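LysR family transcriptional regulator (Vibrio vulnificus, PDB 5B7H) is the regulatory domain of OxyR2, a LysR-type regulator related to the peroxide sensor OxyR that probably binds DNA, through another domain, to control transcription. Local coordinates at residues 61-72 / 193-204. The protein carries 1 engineered substitution. Sequence-based numbering, arbitrary orientation. Where two conformers were deposited one is given.
Sequences LRHGELDVLILA and DIGLVWRPSSSR. With SO4 (sulfate ion), chain D.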
ATOM      1  N   LEU A  61      13.072 -11.211  11.820  1.00 10.03           N
ATOM      2  CA  LEU A  61      14.469 -11.423  11.504  1.00 10.38           C
ATOM      3  C   LEU A  61      15.189 -12.133  12.646  1.00 10.95           C
ATOM      4  O   LEU A  61      15.956 -13.075  12.400  1.00 11.26           O
ATOM      5  CB  LEU A  61      15.130 -10.064  11.234  1.00  9.30           C
ATOM      6  CG  LEU A  61      16.619 -10.141  10.846  1.00  9.34           C
ATOM      7  CD1 LEU A  61      16.859 -10.885   9.506  1.00 10.28           C
ATOM      8  CD2 LEU A  61      17.258  -8.719  10.901  1.00  9.16           C
ATOM      9  N   ARG A  62      14.977 -11.671  13.889  0.64 10.75           N
ATOM     10  CA  ARG A  62      15.602 -12.315  15.048  0.64 11.52           C
ATOM     11  C   ARG A  62      15.245 -13.784  15.074  0.64 13.85           C
ATOM     12  O   ARG A  62      16.111 -14.653  15.331  0.64 12.46           O
ATOM     13  CB  ARG A  62      15.048 -11.655  16.308  0.64 11.91           C
ATOM     14  CG  ARG A  62      15.772 -10.360  16.643  0.64 14.44           C
ATOM     15  CD  ARG A  62      15.551  -9.887  18.103  0.64 15.44           C
ATOM     16  NE  ARG A  62      14.161  -9.827  18.544  0.64 17.36           N
ATOM     17  CZ  ARG A  62      13.309  -8.820  18.300  0.64 26.91           C
ATOM     18  NH1 ARG A  62      13.685  -7.734  17.620  0.64 23.14           N
ATOM     19  NH2 ARG A  62      12.070  -8.898  18.760  0.64 26.73           N
ATOM     20  N   HIS A  63      13.970 -14.077  14.796  1.00 15.47           N
ATOM     21  CA  HIS A  63      13.435 -15.436  14.905  1.00 15.86           C
ATOM     22  C   HIS A  63      13.769 -16.300  13.687  1.00 17.14           C
ATOM     23  O   HIS A  63      13.306 -17.438  13.594  1.00 18.56           O
ATOM     24  CB  HIS A  63      11.923 -15.352  15.091  1.00 15.27           C
ATOM     25  CG  HIS A  63      11.506 -14.862  16.455  1.00 17.40           C
ATOM     26  ND1 HIS A  63      10.207 -14.933  16.899  1.00 35.66           N
ATOM     27  CD2 HIS A  63      12.211 -14.314  17.472  1.00 22.01           C
ATOM     28  CE1 HIS A  63      10.128 -14.466  18.134  1.00 30.06           C
ATOM     29  NE2 HIS A  63      11.334 -14.089  18.511  1.00 24.09           N
ATOM     30  N   GLY A  64      14.526 -15.777  12.721  1.00 13.93           N
ATOM     31  CA  GLY A  64      14.940 -16.566  11.587  1.00 14.65           C
ATOM     32  C   GLY A  64      13.830 -16.859  10.612  1.00 13.68           C
ATOM     33  O   GLY A  64      13.982 -17.735   9.753  1.00 16.37           O
ATOM     34  N   GLU A  65      12.736 -16.087  10.669  1.00 12.61           N
ATOM     35  CA  GLU A  65      11.627 -16.201   9.732  1.00 10.59           C
ATOM     36  C   GLU A  65      11.827 -15.353   8.483  1.00 11.88           C
ATOM     37  O   GLU A  65      11.076 -15.526   7.510  1.00 15.68           O
ATOM     38  CB  GLU A  65      10.337 -15.770  10.414  1.00 12.28           C
ATOM     39  CG  GLU A  65      10.001 -16.778  11.502  1.00 16.47           C
ATOM     40  CD  GLU A  65       8.964 -16.319  12.504  1.00 24.87           C
ATOM     41  OE1 GLU A  65       8.567 -15.122  12.477  1.00 24.24           O
ATOM     42  OE2 GLU A  65       8.555 -17.191  13.321  1.00 25.48           O
ATOM     43  N   LEU A  66      12.762 -14.402   8.514  1.00  9.86           N
ATOM     44  CA  LEU A  66      13.211 -13.691   7.333  1.00  9.04           C
ATOM     45  C   LEU A  66      14.729 -13.749   7.337  1.00  9.14           C
ATOM     46  O   LEU A  66      15.343 -13.918   8.389  1.00 11.50           O
ATOM     47  CB  LEU A  66      12.766 -12.221   7.367  1.00  8.94           C
ATOM     48  CG  LEU A  66      11.240 -12.060   7.423  1.00 10.61           C
ATOM     49  CD1 LEU A  66      10.853 -10.570   7.682  1.00 11.78           C
ATOM     50  CD2 LEU A  66      10.641 -12.514   6.086  1.00 12.47           C
ATOM     51  N   ASP A  67      15.333 -13.622   6.148  1.00  8.89           N
ATOM     52  CA  ASP A  67      16.793 -13.590   5.994  1.00 12.22           C
ATOM     53  C   ASP A  67      17.361 -12.182   6.064  1.00 10.54           C
ATOM     54  O   ASP A  67      18.459 -12.005   6.556  1.00 10.36           O
ATOM     55  CB  ASP A  67      17.204 -14.143   4.617  1.00 11.64           C
ATOM     56  CG  ASP A  67      16.909 -15.607   4.468  1.00 20.67           C
ATOM     57  OD1 ASP A  67      17.478 -16.384   5.273  1.00 24.74           O
ATOM     58  OD2 ASP A  67      16.123 -16.016   3.580  1.00 15.68           O
ATOM     59  N   VAL A  68      16.672 -11.179   5.531  1.00  8.24           N
ATOM     60  CA  VAL A  68      17.234  -9.844   5.426  1.00  8.79           C
ATOM     61  C   VAL A  68      16.075  -8.871   5.317  1.00  9.03           C
ATOM     62  O   VAL A  68      14.986  -9.225   4.838  1.00  8.43           O
ATOM     63  CB  VAL A  68      18.189  -9.753   4.203  1.00  9.30           C
ATOM     64  CG1 VAL A  68      17.419 -10.027   2.876  1.00 11.00           C
ATOM     65  CG2 VAL A  68      18.960  -8.451   4.120  1.00  9.41           C
ATOM     66  N   LEU A  69      16.297  -7.651   5.770  1.00  7.55           N
ATOM     67  CA  LEU A  69      15.305  -6.584   5.729  1.00  7.27           C
ATOM     68  C   LEU A  69      15.864  -5.420   4.947  1.00  8.12           C
ATOM     69  O   LEU A  69      17.073  -5.165   4.965  1.00  7.24           O
ATOM     70  CB  LEU A  69      14.972  -6.043   7.141  1.00  7.43           C
ATOM     71  CG  LEU A  69      14.690  -7.116   8.221  1.00  7.79           C
ATOM     72  CD1 LEU A  69      14.479  -6.421   9.592  1.00  9.29           C
ATOM     73  CD2 LEU A  69      13.474  -7.964   7.786  1.00  9.23           C
ATOM     74  N   ILE A  70      14.970  -4.683   4.301  1.00  6.84           N
ATOM     75  CA  ILE A  70      15.250  -3.349   3.785  1.00  7.56           C
ATOM     76  C   ILE A  70      14.431  -2.405   4.647  1.00  8.31           C
ATOM     77  O   ILE A  70      13.178  -2.464   4.648  1.00 10.13           O
ATOM     78  CB  ILE A  70      14.948  -3.216   2.282  1.00  7.34           C
ATOM     79  CG1 ILE A  70      15.845  -4.164   1.465  1.00  8.75           C
ATOM     80  CG2 ILE A  70      15.111  -1.751   1.889  1.00  8.88           C
ATOM     81  CD1 ILE A  70      15.531  -4.181  -0.116  1.00 11.86           C
ATOM     82  N   LEU A  71      15.136  -1.566   5.398  1.00  8.05           N
ATOM     83  CA  LEU A  71      14.527  -0.658   6.358  1.00  8.16           C
ATOM     84  C   LEU A  71      14.938   0.765   6.039  1.00  8.14           C
ATOM     85  O   LEU A  71      15.924   1.020   5.349  1.00  9.47           O
ATOM     86  CB  LEU A  71      15.026  -0.971   7.797  1.00 10.48           C
ATOM     87  CG  LEU A  71      14.706  -2.348   8.415  1.00  8.22           C
ATOM     88  CD1 LEU A  71      15.124  -2.407   9.857  1.00 12.58           C
ATOM     89  CD2 LEU A  71      13.211  -2.612   8.312  1.00 11.31           C
ATOM     90  N   ALA A  72      14.155   1.704   6.571  1.00  8.02           N
ATOM     91  CA  ALA A  72      14.632   3.079   6.747  1.00  7.45           C
ATOM     92  C   ALA A  72      15.392   3.192   8.072  1.00  7.65           C
ATOM     93  O   ALA A  72      14.941   2.690   9.109  1.00  8.62           O
ATOM     94  CB  ALA A  72      13.452   4.059   6.696  1.00  9.10           C
ATOM     95  N   ASP A 193      18.005   7.604   5.381  1.00  9.97           N
ATOM     96  CA  ASP A 193      18.877   6.523   4.931  1.00  7.95           C
ATOM     97  C   ASP A 193      18.058   5.258   4.699  1.00  9.80           C
ATOM     98  O   ASP A 193      17.079   4.980   5.397  1.00 10.73           O
ATOM     99  CB  ASP A 193      19.919   6.200   6.000  1.00 10.20           C
ATOM    100  CG  ASP A 193      21.085   7.146   6.025  1.00 20.04           C
ATOM    101  OD1 ASP A 193      21.455   7.780   4.995  1.00 16.73           O
ATOM    102  OD2 ASP A 193      21.706   7.253   7.128  1.00 21.75           O
ATOM    103  N   ILE A 194      18.449   4.489   3.694  1.00  7.91           N
ATOM    104  CA  ILE A 194      17.870   3.190   3.429  1.00  9.42           C
ATOM    105  C   ILE A 194      18.979   2.176   3.674  1.00  8.49           C
ATOM    106  O   ILE A 194      20.123   2.367   3.224  1.00 10.49           O
ATOM    107  CB  ILE A 194      17.422   3.122   1.952  1.00  8.34           C
ATOM    108  CG1 ILE A 194      16.475   4.290   1.610  1.00  9.96           C
ATOM    109  CG2 ILE A 194      16.784   1.719   1.655  1.00 10.03           C
ATOM    110  CD1 ILE A 194      15.246   4.318   2.407  1.00 11.39           C
ATOM    111  N   GLY A 195      18.641   1.074   4.339  1.00  9.44           N
ATOM    112  CA  GLY A 195      19.679   0.092   4.568  1.00 11.60           C
ATOM    113  C   GLY A 195      19.162  -1.327   4.568  1.00  7.78           C
ATOM    114  O   GLY A 195      17.964  -1.570   4.625  1.00  9.48           O
ATOM    115  N   LEU A 196      20.110  -2.256   4.489  1.00  8.01           N
ATOM    116  CA  LEU A 196      19.840  -3.682   4.619  1.00  7.37           C
ATOM    117  C   LEU A 196      20.260  -4.105   6.024  1.00  8.22           C
ATOM    118  O   LEU A 196      21.270  -3.630   6.555  1.00  8.68           O
ATOM    119  CB  LEU A 196      20.597  -4.547   3.603  1.00  9.92           C
ATOM    120  CG  LEU A 196      19.832  -4.704   2.266  1.00 11.13           C
ATOM    121  CD1 LEU A 196      19.678  -3.325   1.515  1.00 15.64           C
ATOM    122  CD2 LEU A 196      20.546  -5.790   1.390  1.00 18.43           C
ATOM    123  N   VAL A 197      19.514  -5.028   6.607  1.00  7.53           N
ATOM    124  CA  VAL A 197      19.745  -5.481   7.988  1.00  8.68           C
ATOM    125  C   VAL A 197      19.623  -6.995   8.029  1.00  8.00           C
ATOM    126  O   VAL A 197      18.654  -7.555   7.503  1.00  7.83           O
ATOM    127  CB  VAL A 197      18.710  -4.866   8.946  1.00  8.94           C
ATOM    128  CG1 VAL A 197      18.975  -5.291  10.418  1.00  9.76           C
ATOM    129  CG2 VAL A 197      18.792  -3.321   8.867  1.00 10.71           C
ATOM    130  N   TRP A 198      20.545  -7.668   8.734  1.00  8.43           N
ATOM    131  CA  TRP A 198      20.545  -9.136   8.773  1.00  8.74           C
ATOM    132  C   TRP A 198      21.195  -9.617  10.066  1.00  9.21           C
ATOM    133  O   TRP A 198      21.732  -8.827  10.836  1.00  9.31           O
ATOM    134  CB  TRP A 198      21.238  -9.782   7.575  1.00  8.91           C
ATOM    135  CG  TRP A 198      22.701  -9.462   7.409  1.00  9.20           C
ATOM    136  CD1 TRP A 198      23.761 -10.202   7.880  1.00 10.01           C
ATOM    137  CD2 TRP A 198      23.261  -8.376   6.646  1.00 10.47           C
ATOM    138  NE1 TRP A 198      24.977  -9.635   7.445  1.00 11.60           N
ATOM    139  CE2 TRP A 198      24.673  -8.509   6.699  1.00 10.90           C
ATOM    140  CE3 TRP A 198      22.707  -7.294   5.951  1.00 11.52           C
ATOM    141  CZ2 TRP A 198      25.547  -7.589   6.063  1.00 13.51           C
ATOM    142  CZ3 TRP A 198      23.591  -6.379   5.305  1.00 14.78           C
ATOM    143  CH2 TRP A 198      24.995  -6.557   5.369  1.00 15.99           C
ATOM    144  N   ARG A 199      21.175 -10.934  10.287  1.00  9.59           N
ATOM    145  CA  ARG A 199      21.736 -11.488  11.538  1.00 10.12           C
ATOM    146  C   ARG A 199      23.228 -11.700  11.392  1.00 10.51           C
ATOM    147  O   ARG A 199      23.679 -12.257  10.383  1.00 10.60           O
ATOM    148  CB  ARG A 199      21.124 -12.831  11.846  1.00 10.47           C
ATOM    149  CG  ARG A 199      19.614 -12.741  12.136  1.00 10.22           C
ATOM    150  CD  ARG A 199      19.056 -14.096  12.586  1.00 10.74           C
ATOM    151  NE  ARG A 199      19.201 -15.132  11.576  1.00 12.63           N
ATOM    152  CZ  ARG A 199      18.396 -15.226  10.507  1.00 13.55           C
ATOM    153  NH1 ARG A 199      17.383 -14.361  10.328  1.00 11.33           N
ATOM    154  NH2 ARG A 199      18.634 -16.177   9.607  1.00 17.56           N
ATOM    155  N   PRO A 200      24.029 -11.305  12.386  1.00 10.83           N
ATOM    156  CA  PRO A 200      25.486 -11.560  12.297  1.00 11.30           C
ATOM    157  C   PRO A 200      25.835 -13.020  12.138  1.00 14.25           C
ATOM    158  O   PRO A 200      26.900 -13.331  11.575  1.00 19.41           O
ATOM    159  CB  PRO A 200      26.013 -11.081  13.659  1.00 13.12           C
ATOM    160  CG  PRO A 200      24.979 -10.154  14.214  1.00 13.75           C
ATOM    161  CD  PRO A 200      23.622 -10.542  13.591  1.00 10.83           C
ATOM    162  N   SER A 201      25.002 -13.919  12.651  1.00 12.84           N
ATOM    163  CA  SER A 201      25.276 -15.355  12.519  1.00 18.09           C
ATOM    164  C   SER A 201      24.900 -15.940  11.173  1.00 19.85           C
ATOM    165  O   SER A 201      25.126 -17.137  10.950  1.00 22.89           O
ATOM    166  CB  SER A 201      24.595 -16.191  13.637  1.00 18.30           C
ATOM    167  OG  SER A 201      23.174 -16.030  13.626  1.00 22.31           O
ATOM    168  N   SER A 202      24.306 -15.154  10.281  1.00 14.28           N
ATOM    169  CA  SER A 202      23.869 -15.699   9.007  1.00 16.67           C
ATOM    170  C   SER A 202      25.054 -16.230   8.207  1.00 20.91           C
ATOM    171  O   SER A 202      26.151 -15.678   8.239  1.00 25.03           O
ATOM    172  CB  SER A 202      23.253 -14.573   8.208  1.00 17.22           C
ATOM    173  OG  SER A 202      22.919 -15.031   6.902  1.00 21.03           O
ATOM    174  N   SER A 203      24.807 -17.300   7.459  1.00 26.91           N
ATOM    175  CA  SER A 203      25.805 -17.806   6.529  1.00 35.98           C
ATOM    176  C   SER A 203      25.622 -17.247   5.126  1.00 38.08           C
ATOM    177  O   SER A 203      26.213 -17.780   4.180  1.00 32.27           O
ATOM    178  CB  SER A 203      25.732 -19.331   6.461  1.00 32.73           C
ATOM    179  OG  SER A 203      24.492 -19.706   5.902  1.00 33.79           O
ATOM    180  N   ARG A 204      24.805 -16.206   4.959  1.00 25.95           N
ATOM    181  CA  ARG A 204      24.488 -15.672   3.640  1.00 19.70           C
ATOM    182  C   ARG A 204      24.995 -14.244   3.436  1.00 19.82           C
ATOM    183  O   ARG A 204      24.485 -13.528   2.586  1.00 18.90           O
ATOM    184  CB  ARG A 204      22.998 -15.798   3.376  1.00 23.19           C
ATOM    185  CG  ARG A 204      22.546 -17.203   3.752  1.00 31.11           C
ATOM    186  CD  ARG A 204      21.200 -17.503   3.181  1.00 39.49           C
ATOM    187  NE  ARG A 204      21.214 -17.415   1.727  1.00 41.47           N
ATOM    188  CZ  ARG A 204      20.130 -17.567   0.967  1.00 49.38           C
ATOM    189  NH1 ARG A 204      18.959 -17.821   1.542  1.00 52.19           N
ATOM    190  NH2 ARG A 204      20.214 -17.471  -0.358  1.00 48.14           N
TER
HETATM  191  S   SO4 D 402      21.047 -18.860   8.373  1.00 39.81           S
HETATM  192  O1  SO4 D 402      22.432 -18.799   7.898  1.00 37.62           O
HETATM  193  O2  SO4 D 402      20.920 -18.139   9.654  1.00 44.95           O
HETATM  194  O3  SO4 D 402      20.613 -20.248   8.479  1.00 55.70           O
HETATM  195  O4  SO4 D 402      20.211 -18.267   7.335  1.00 55.49           O
HETATM  196  O   HOH W   1      16.645 -16.910   7.812  1.00 25.39           O
HETATM  197  O   HOH W   2      20.057 -13.030   8.572  1.00 10.03           O
HETATM  198  O   HOH W   3      20.193 -15.856   6.715  1.00 34.56           O
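Ile-194 lays CG2 against CG2 of Ile-70, 3.9 Å away, on the face of the sheet that Leu-196 also lines. Gly-195 forms a hydrogen-bonded antiparallel pair with Leu-71, and Leu-196 runs alongside Ile-70 with CD1 3.9 Å from CG1. On the other face Val-197 splits its branches: CG1, anti to the backbone N (chi1 -178°), meets CD2 of Leu-61, while CG2 reaches CD1 of Leu-71. Here strand 180-198 runs against strand 68-73, itself flanked on its far side by strand 16-22, within an alpha/beta lobe of the periplasmic-binding-protein-like fold of LysR regulatory domains. Beyond the strand, Arg-199 bends at chi3 and ties the turn after helix 54-62: NH1 donates to Leu-61 O (2.8 Å), tilted 23° from the guanidinium plane, and to Leu-66 O (2.8 Å) within that plane. CA of Gly-64, in the Schellman motif that ends the helix, sits over the rim of one guanidinium face, and a water lies over the centre of the opposite face. NH2 donates almost straight to O2 of a sulfate, probably from the crystallisation liquor (3.0 Å), whose O1 accepts hydrogen bonds from N and OG of Ser-203. Arg-204 NH1 makes a long salt bridge with Asp-67 OD2 (3.9 Å); that oxygen also accepts from Lys-19 N, and NH1 also hydrogen-bonds to Gln-17 O.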